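Local coordinates for protein 3-isopropylmalate dehydratase small subunit (Campylobacter jejuni, PDB 3Q3W) that serves as the small subunit of isopropylmalate isomerase, which interconverts 2-isopropylmalate and 3-isopropylmalate by way of 2-isopropylmaleate, at residues A14-Y19 with K68-S73; S74-F79 with Y98-I103. One frame throughout, in Å; residues are numbered along the deposited sequence.

Interaction 1 of 2, residues A14-Y19 with K68-S73; sequences ACPLEY and KEYQNS
Cys15 and Tyr70 form a sulfur-aromatic contact. SG lies over one face of the ring, 4.1 Å from the ring centroid and 24° off the normal. It is displaced toward the rim, and the ring atom nearest Cys15 SG is Tyr70 CG, at 3.7 Å. With SG anti to the backbone N of Cys15 (chi1 -177°), the thiol is set beside the carbonyl carbon and reaches the ring.

Pro16 packs on the outer part of the phenol. Pro16 and Tyr70 cross at about a right angle, and Pro16 CD comes to 3.4 Å from Tyr70 CE1, approaching obliquely. Pro16 CG and CD also make van der Waals contacts with the hydroxyl, CD at 3.4 Å from Tyr70 OH. Next to the ring, Cys15 CB is in van der Waals contact with Ser73 OG at 3.4 Å.

Polar groups meet the tyrosine differently. Ala14 O sits at the ring edge, near its plane, 3.3 Å from Tyr70 CE1. This carbonyl oxygen is buried here without a hydrogen-bonding partner, and the ring edge is what it faces. Within 68-73, Tyr70 to Ser73 make a type II beta turn. Ser73 OG donates to Tyr70 O at 2.7 Å, tilted 24° from the carbonyl plane, and a weak bond from Ser73 N reaches the same oxygen, so two donors brace the turn from which the ring projects. Tyr70 OH has a weak hydrogen bond with Lys144.

The contact thus packs the loop leading into strand 73-78 against strand 9-17, its neighbour in the sheet. Asn64 and Leu65 touch Cys15 from the same connection, while Leu138 of helix 128-140 packs against Ala14 and Pro16.

Interaction 2 of 2, residues S74-F79 with Y98-I103; sequences SILVSF and YGIRAI
Ser74 O receives Arg101 N at 2.7 Å just ahead of a parallel strand pairing, the sheet contact of a beta-alpha-beta unit built from strand 73-78, helix 90-98 and strand 102-105. In that pairing Ile75 bridges to Ala102 and Leu76 to Ile103. Ser74 O takes a second, weak bond from Ala102 N. Leu76 N then donates to Ala102 O at 3.1 Å, and Ile75 CA adds a CA-H...O contact to that oxygen.

On the sheet face bearing Leu76 and Ile103, Leu76 CB packs on Ile103 CG1. Leu76 also crosses Ile100 at about a right angle, its CG and CD2 each 3.9 Å from Ile100 CD1. A bent Ile100 chain (chi2 -53°) places CD1 there. The other face carries Ile75 and Ala102; Ile148 of strand 145-149, in the same sheet, touches both.

Farther out, a Schellman motif ends helix 90-98 at Gly99, whose positive phi (117°) turns the chain toward strand 102-105. Arg101 NH1 bonds to Lys6 O, and Ser74 OG to His10 NE2, tying this end to the N-terminal region. The carbon bearing that hydroxyl, Ser74 CB, lies 3.3 Å from Gly99 O.

The second segment of interaction 1 runs straight into the first of interaction 2, Ser73 to Ser74, and the centres of the two contacts lie 8 Å apart. Strand 73-78 is the shared element, flanked in the mixed sheet by strand 9-17 on one side and strand 102-105 on the other. Probable hydrogen bonds link the two contacts, Cys15 N to Ile75 O at 2.8 Å and Leu17 N to Val77 O at 2.7 Å. Past the ends of these strands Glu18 CA packs 3.5 Å from Phe79 CE2. All four segments fall inside the aconitase C-terminal domain family region.

Interaction 1 of 2, residues A14-Y19 with K68-S73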
ATOM      1  N   ALA A  14      -0.974   9.769   3.034  1.00 24.91           N
ATOM      2  CA  ALA A  14      -0.031   8.674   3.207  1.00 24.60           C
ATOM      3  C   ALA A  14       0.167   8.356   4.690  1.00 25.83           C
ATOM      4  O   ALA A  14       0.125   9.274   5.531  1.00 24.79           O
ATOM      5  CB  ALA A  14       1.251   8.997   2.570  1.00 26.38           C
ATOM      6  N   CYS A  15       0.384   7.068   4.981  1.00 24.58           N
ATOM      7  CA  CYS A  15       0.461   6.543   6.340  1.00 25.28           C
ATOM      8  C   CYS A  15       1.710   5.698   6.467  1.00 27.01           C
ATOM      9  O   CYS A  15       1.871   4.723   5.728  1.00 25.88           O
ATOM     10  CB  CYS A  15      -0.745   5.664   6.692  1.00 23.97           C
ATOM     11  SG  CYS A  15      -0.669   5.094   8.398  1.00 24.36           S
ATOM     12  N   PRO A  16       2.584   6.045   7.417  1.00 28.47           N
ATOM     13  CA  PRO A  16       3.793   5.270   7.565  1.00 30.19           C
ATOM     14  C   PRO A  16       3.586   4.068   8.463  1.00 30.38           C
ATOM     15  O   PRO A  16       2.965   4.194   9.524  1.00 31.04           O
ATOM     16  CB  PRO A  16       4.758   6.268   8.204  1.00 31.84           C
ATOM     17  CG  PRO A  16       3.890   7.156   9.007  1.00 31.85           C
ATOM     18  CD  PRO A  16       2.540   7.183   8.356  1.00 29.11           C
ATOM     19  N   LEU A  17       4.073   2.921   8.037  1.00 29.94           N
ATOM     20  CA  LEU A  17       4.006   1.702   8.844  1.00 31.34           C
ATOM     21  C   LEU A  17       5.438   1.157   9.015  1.00 33.36           C
ATOM     22  O   LEU A  17       5.968   0.439   8.163  1.00 32.29           O
ATOM     23  CB  LEU A  17       3.089   0.648   8.202  1.00 28.68           C
ATOM     24  CG  LEU A  17       1.644   1.088   7.971  1.00 29.80           C
ATOM     25  CD1 LEU A  17       0.856  -0.027   7.148  1.00 27.51           C
ATOM     26  CD2 LEU A  17       0.908   1.360   9.229  1.00 29.70           C
ATOM     27  N   GLU A  18       6.027   1.480  10.161  1.00 36.16           N
ATOM     28  CA  GLU A  18       7.448   1.258  10.408  1.00 39.91           C
ATOM     29  C   GLU A  18       7.678  -0.178  10.853  1.00 41.57           C
ATOM     30  O   GLU A  18       8.100  -0.456  11.990  1.00 41.96           O
ATOM     31  CB  GLU A  18       7.926   2.256  11.456  1.00 41.91           C
ATOM     32  CG  GLU A  18       7.895   3.698  10.955  1.00 42.98           C
ATOM     33  CD  GLU A  18       8.446   4.683  11.997  1.00 46.84           C
ATOM     34  OE1 GLU A  18       9.692   4.773  12.163  1.00 48.98           O
ATOM     35  OE2 GLU A  18       7.627   5.344  12.648  1.00 46.63           O
ATOM     36  N   TYR A  19       7.380  -1.089   9.935  1.00 41.58           N
ATOM     37  CA  TYR A  19       7.655  -2.485  10.104  1.00 43.20           C
ATOM     38  C   TYR A  19       8.348  -2.986   8.832  1.00 43.17           C
ATOM     39  O   TYR A  19       8.034  -2.536   7.716  1.00 42.63           O
ATOM     40  CB  TYR A  19       6.365  -3.251  10.350  1.00 42.45           C
ATOM     41  CG  TYR A  19       5.392  -2.628  11.332  1.00 45.37           C
ATOM     42  CD1 TYR A  19       5.424  -2.956  12.695  1.00 52.73           C
ATOM     43  CD2 TYR A  19       4.393  -1.752  10.903  1.00 49.11           C
ATOM     44  CE1 TYR A  19       4.495  -2.402  13.616  1.00 52.66           C
ATOM     45  CE2 TYR A  19       3.468  -1.188  11.809  1.00 50.14           C
ATOM     46  CZ  TYR A  19       3.521  -1.523  13.163  1.00 52.47           C
ATOM     47  OH  TYR A  19       2.600  -0.965  14.064  1.00 56.19           O
ATOM     48  N   LYS A  68      -6.810   9.575  13.667  1.00 24.64           N
ATOM     49  CA  LYS A  68      -7.483  10.590  12.861  1.00 25.28           C
ATOM     50  C   LYS A  68      -6.568  11.194  11.823  1.00 24.58           C
ATOM     51  O   LYS A  68      -7.030  11.471  10.715  1.00 24.80           O
ATOM     52  CB  LYS A  68      -8.109  11.708  13.707  1.00 26.06           C
ATOM     53  CG  LYS A  68      -9.397  11.245  14.411  1.00 30.65           C
ATOM     54  CD  LYS A  68     -10.429  12.313  14.553  1.00 34.79           C
ATOM     55  CE  LYS A  68     -11.477  11.982  15.667  1.00 35.35           C
ATOM     56  NZ  LYS A  68     -12.705  11.634  14.948  1.00 39.15           N
ATOM     57  N   GLU A  69      -5.273  11.388  12.138  1.00 24.39           N
ATOM     58  CA  GLU A  69      -4.370  12.074  11.188  0.60 24.48           C
ATOM     59  C   GLU A  69      -4.214  11.242   9.922  1.00 24.95           C
ATOM     60  O   GLU A  69      -3.925  11.775   8.836  1.00 25.17           O
ATOM     61  CB  GLU A  69      -3.010  12.338  11.830  0.60 25.40           C
ATOM     62  CG  GLU A  69      -3.061  13.406  12.902  0.60 24.72           C
ATOM     63  CD  GLU A  69      -3.615  12.940  14.246  0.60 24.46           C
ATOM     64  OE1 GLU A  69      -3.804  11.700  14.514  0.60 18.91           O
ATOM     65  OE2 GLU A  69      -3.861  13.842  15.042  0.60 16.44           O
ATOM     66  N   TYR A  70      -4.462   9.939  10.045  1.00 22.99           N
ATOM     67  CA  TYR A  70      -4.379   9.012   8.902  1.00 24.21           C
ATOM     68  C   TYR A  70      -5.716   8.476   8.334  1.00 23.80           C
ATOM     69  O   TYR A  70      -5.734   7.484   7.559  1.00 21.91           O
ATOM     70  CB  TYR A  70      -3.415   7.877   9.240  1.00 24.05           C
ATOM     71  CG  TYR A  70      -2.007   8.404   9.539  1.00 24.36           C
ATOM     72  CD1 TYR A  70      -1.246   8.973   8.542  1.00 25.38           C
ATOM     73  CD2 TYR A  70      -1.473   8.338  10.821  1.00 26.22           C
ATOM     74  CE1 TYR A  70       0.042   9.483   8.813  1.00 29.59           C
ATOM     75  CE2 TYR A  70      -0.192   8.844  11.124  1.00 28.01           C
ATOM     76  CZ  TYR A  70       0.560   9.415  10.104  1.00 28.76           C
ATOM     77  OH  TYR A  70       1.822   9.871  10.356  1.00 33.98           O
ATOM     78  N   GLN A  71      -6.798   9.182   8.632  1.00 24.64           N
ATOM     79  CA  GLN A  71      -8.076   8.826   8.063  1.00 26.55           C
ATOM     80  C   GLN A  71      -7.979   8.957   6.573  1.00 26.40           C
ATOM     81  O   GLN A  71      -7.246   9.829   6.052  1.00 24.45           O
ATOM     82  CB  GLN A  71      -9.162   9.760   8.504  1.00 28.48           C
ATOM     83  CG  GLN A  71      -9.826   9.342   9.752  1.00 34.42           C
ATOM     84  CD  GLN A  71     -10.929  10.338  10.113  1.00 38.20           C
ATOM     85  OE1 GLN A  71     -11.988   9.950  10.561  1.00 45.14           O
ATOM     86  NE2 GLN A  71     -10.677  11.623   9.869  1.00 42.01           N
ATOM     87  N   ASN A  72      -8.726   8.101   5.880  1.00 24.31           N
ATOM     88  CA  ASN A  72      -8.739   8.095   4.430  0.60 25.27           C
ATOM     89  C   ASN A  72      -7.366   7.895   3.759  1.00 24.65           C
ATOM     90  O   ASN A  72      -7.106   8.429   2.671  1.00 25.88           O
ATOM     91  CB  ASN A  72      -9.431   9.351   3.883  0.60 26.75           C
ATOM     92  CG  ASN A  72     -10.898   9.147   3.733  0.60 30.54           C
ATOM     93  OD1 ASN A  72     -11.639   9.045   4.723  0.60 33.75           O
ATOM     94  ND2 ASN A  72     -11.338   9.010   2.491  0.60 36.60           N
ATOM     95  N   SER A  73      -6.508   7.100   4.369  1.00 23.08           N
ATOM     96  CA  SER A  73      -5.179   6.827   3.780  1.00 23.12           C
ATOM     97  C   SER A  73      -5.349   6.121   2.449  1.00 22.69           C
ATOM     98  O   SER A  73      -6.175   5.192   2.348  1.00 22.23           O
ATOM     99  CB  SER A  73      -4.321   5.982   4.740  1.00 22.35           C
ATOM    100  OG  SER A  73      -3.809   6.770   5.800  1.00 24.96           O
TER

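Interaction 2 of 2, residues S74-F79 with Y98-I103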
ATOM      1  N   SER A  74      -4.605   6.545   1.424  1.00 23.33           N
ATOM      2  CA  SER A  74      -4.577   5.849   0.140  1.00 22.68           C
ATOM      3  C   SER A  74      -3.169   5.524  -0.344  1.00 22.54           C
ATOM      4  O   SER A  74      -2.976   4.891  -1.420  1.00 21.64           O
ATOM      5  CB  SER A  74      -5.368   6.631  -0.935  1.00 23.92           C
ATOM      6  OG  SER A  74      -4.799   7.907  -1.195  1.00 23.84           O
ATOM      7  N   ILE A  75      -2.183   5.927   0.453  1.00 21.38           N
ATOM      8  CA  ILE A  75      -0.768   5.573   0.267  1.00 22.09           C
ATOM      9  C   ILE A  75      -0.134   5.071   1.557  1.00 23.78           C
ATOM     10  O   ILE A  75      -0.372   5.651   2.642  1.00 24.46           O
ATOM     11  CB  ILE A  75       0.038   6.827  -0.185  1.00 23.42           C
ATOM     12  CG1 ILE A  75      -0.469   7.298  -1.528  1.00 23.78           C
ATOM     13  CG2 ILE A  75       1.513   6.522  -0.287  1.00 22.43           C
ATOM     14  CD1 ILE A  75      -0.060   8.751  -1.911  1.00 25.31           C
ATOM     15  N   LEU A  76       0.683   4.025   1.453  1.00 24.47           N
ATOM     16  CA  LEU A  76       1.408   3.471   2.597  1.00 25.35           C
ATOM     17  C   LEU A  76       2.885   3.650   2.381  1.00 26.27           C
ATOM     18  O   LEU A  76       3.356   3.581   1.244  1.00 27.96           O
ATOM     19  CB  LEU A  76       1.092   1.993   2.814  1.00 24.42           C
ATOM     20  CG  LEU A  76      -0.363   1.589   3.136  1.00 24.81           C
ATOM     21  CD1 LEU A  76      -0.464   0.057   3.339  1.00 20.84           C
ATOM     22  CD2 LEU A  76      -0.940   2.332   4.328  1.00 20.34           C
ATOM     23  N   VAL A  77       3.616   3.917   3.460  1.00 27.46           N
ATOM     24  CA  VAL A  77       5.053   3.954   3.413  1.00 28.29           C
ATOM     25  C   VAL A  77       5.555   2.957   4.444  1.00 31.31           C
ATOM     26  O   VAL A  77       5.304   3.110   5.651  1.00 30.44           O
ATOM     27  CB  VAL A  77       5.558   5.352   3.727  1.00 30.35           C
ATOM     28  CG1 VAL A  77       7.091   5.424   3.489  1.00 29.39           C
ATOM     29  CG2 VAL A  77       4.847   6.330   2.868  1.00 25.40           C
ATOM     30  N   SER A  78       6.237   1.921   3.978  1.00 32.69           N
ATOM     31  CA  SER A  78       6.738   0.856   4.841  1.00 34.77           C
ATOM     32  C   SER A  78       8.212   0.547   4.614  1.00 36.81           C
ATOM     33  O   SER A  78       8.890   1.201   3.844  1.00 37.47           O
ATOM     34  CB  SER A  78       5.928  -0.401   4.624  1.00 34.02           C
ATOM     35  OG  SER A  78       5.949  -1.223   5.779  1.00 38.40           O
ATOM     36  N   PHE A  79       8.711  -0.447   5.328  1.00 38.69           N
ATOM     37  CA  PHE A  79      10.104  -0.774   5.241  1.00 41.32           C
ATOM     38  C   PHE A  79      10.229  -1.985   4.335  1.00 42.00           C
ATOM     39  O   PHE A  79       9.292  -2.298   3.583  1.00 41.14           O
ATOM     40  CB  PHE A  79      10.680  -1.016   6.631  1.00 43.04           C
ATOM     41  CG  PHE A  79      10.712   0.212   7.530  1.00 42.74           C
ATOM     42  CD1 PHE A  79      10.765   1.494   7.015  1.00 41.00           C
ATOM     43  CD2 PHE A  79      10.782   0.044   8.917  1.00 43.94           C
ATOM     44  CE1 PHE A  79      10.848   2.571   7.859  1.00 43.28           C
ATOM     45  CE2 PHE A  79      10.879   1.119   9.769  1.00 42.24           C
ATOM     46  CZ  PHE A  79      10.906   2.381   9.240  1.00 43.86           C
ATOM     47  N   TYR A  98      -9.470  -1.507   0.786  1.00 18.90           N
ATOM     48  CA  TYR A  98      -9.406  -0.521   1.886  1.00 19.01           C
ATOM     49  C   TYR A  98      -9.316   0.868   1.322  1.00 18.63           C
ATOM     50  O   TYR A  98      -9.702   1.858   1.926  1.00 20.05           O
ATOM     51  CB  TYR A  98      -8.175  -0.775   2.755  1.00 18.72           C
ATOM     52  CG  TYR A  98      -8.057   0.141   3.930  1.00 16.12           C
ATOM     53  CD1 TYR A  98      -8.819  -0.066   5.082  1.00 17.16           C
ATOM     54  CD2 TYR A  98      -7.173   1.220   3.902  1.00 18.42           C
ATOM     55  CE1 TYR A  98      -8.685   0.775   6.187  1.00 21.46           C
ATOM     56  CE2 TYR A  98      -7.024   2.032   4.991  1.00 18.00           C
ATOM     57  CZ  TYR A  98      -7.774   1.842   6.126  1.00 19.42           C
ATOM     58  OH  TYR A  98      -7.621   2.696   7.240  1.00 23.38           O
ATOM     59  N   GLY A  99      -8.762   0.935   0.133  1.00 20.84           N
ATOM     60  CA  GLY A  99      -8.506   2.224  -0.506  1.00 20.86           C
ATOM     61  C   GLY A  99      -7.051   2.552  -0.781  1.00 20.52           C
ATOM     62  O   GLY A  99      -6.749   3.657  -1.254  1.00 21.16           O
ATOM     63  N   ILE A 100      -6.144   1.609  -0.570  1.00 20.23           N
ATOM     64  CA  ILE A 100      -4.738   1.879  -0.853  1.00 20.40           C
ATOM     65  C   ILE A 100      -4.438   1.786  -2.346  1.00 21.99           C
ATOM     66  O   ILE A 100      -4.698   0.768  -2.997  1.00 22.30           O
ATOM     67  CB  ILE A 100      -3.797   0.917  -0.100  1.00 19.92           C
ATOM     68  CG1 ILE A 100      -4.059   0.977   1.395  1.00 18.12           C
ATOM     69  CG2 ILE A 100      -2.296   1.210  -0.456  1.00 21.01           C
ATOM     70  CD1 ILE A 100      -4.017   2.378   1.988  1.00 15.33           C
ATOM     71  N   ARG A 101      -3.897   2.866  -2.906  1.00 22.52           N
ATOM     72  CA  ARG A 101      -3.604   2.936  -4.334  1.00 23.95           C
ATOM     73  C   ARG A 101      -2.104   2.711  -4.641  1.00 24.68           C
ATOM     74  O   ARG A 101      -1.728   2.306  -5.754  1.00 24.69           O
ATOM     75  CB  ARG A 101      -4.059   4.292  -4.836  1.00 25.73           C
ATOM     76  CG  ARG A 101      -5.558   4.491  -4.780  1.00 27.82           C
ATOM     77  CD  ARG A 101      -6.266   3.756  -5.902  1.00 33.99           C
ATOM     78  NE  ARG A 101      -6.324   4.552  -7.132  1.00 38.84           N
ATOM     79  CZ  ARG A 101      -5.918   4.177  -8.344  1.00 42.49           C
ATOM     80  NH1 ARG A 101      -6.044   5.034  -9.337  1.00 44.81           N
ATOM     81  NH2 ARG A 101      -5.394   2.978  -8.594  1.00 43.88           N
ATOM     82  N   ALA A 102      -1.235   2.992  -3.663  1.00 25.20           N
ATOM     83  CA  ALA A 102       0.225   2.874  -3.841  1.00 25.75           C
ATOM     84  C   ALA A 102       0.911   2.568  -2.521  1.00 26.26           C
ATOM     85  O   ALA A 102       0.447   3.007  -1.449  1.00 25.57           O
ATOM     86  CB  ALA A 102       0.801   4.138  -4.447  1.00 27.39           C
ATOM     87  N   ILE A 103       2.001   1.814  -2.592  1.00 25.71           N
ATOM     88  CA  ILE A 103       2.866   1.579  -1.451  1.00 27.36           C
ATOM     89  C   ILE A 103       4.294   1.995  -1.814  1.00 29.51           C
ATOM     90  O   ILE A 103       4.783   1.636  -2.873  1.00 29.92           O
ATOM     91  CB  ILE A 103       2.856   0.121  -1.044  1.00 26.53           C
ATOM     92  CG1 ILE A 103       1.417  -0.328  -0.713  1.00 27.27           C
ATOM     93  CG2 ILE A 103       3.802  -0.104   0.122  1.00 29.18           C
ATOM     94  CD1 ILE A 103       1.262  -1.818  -0.804  1.00 27.40           C
TER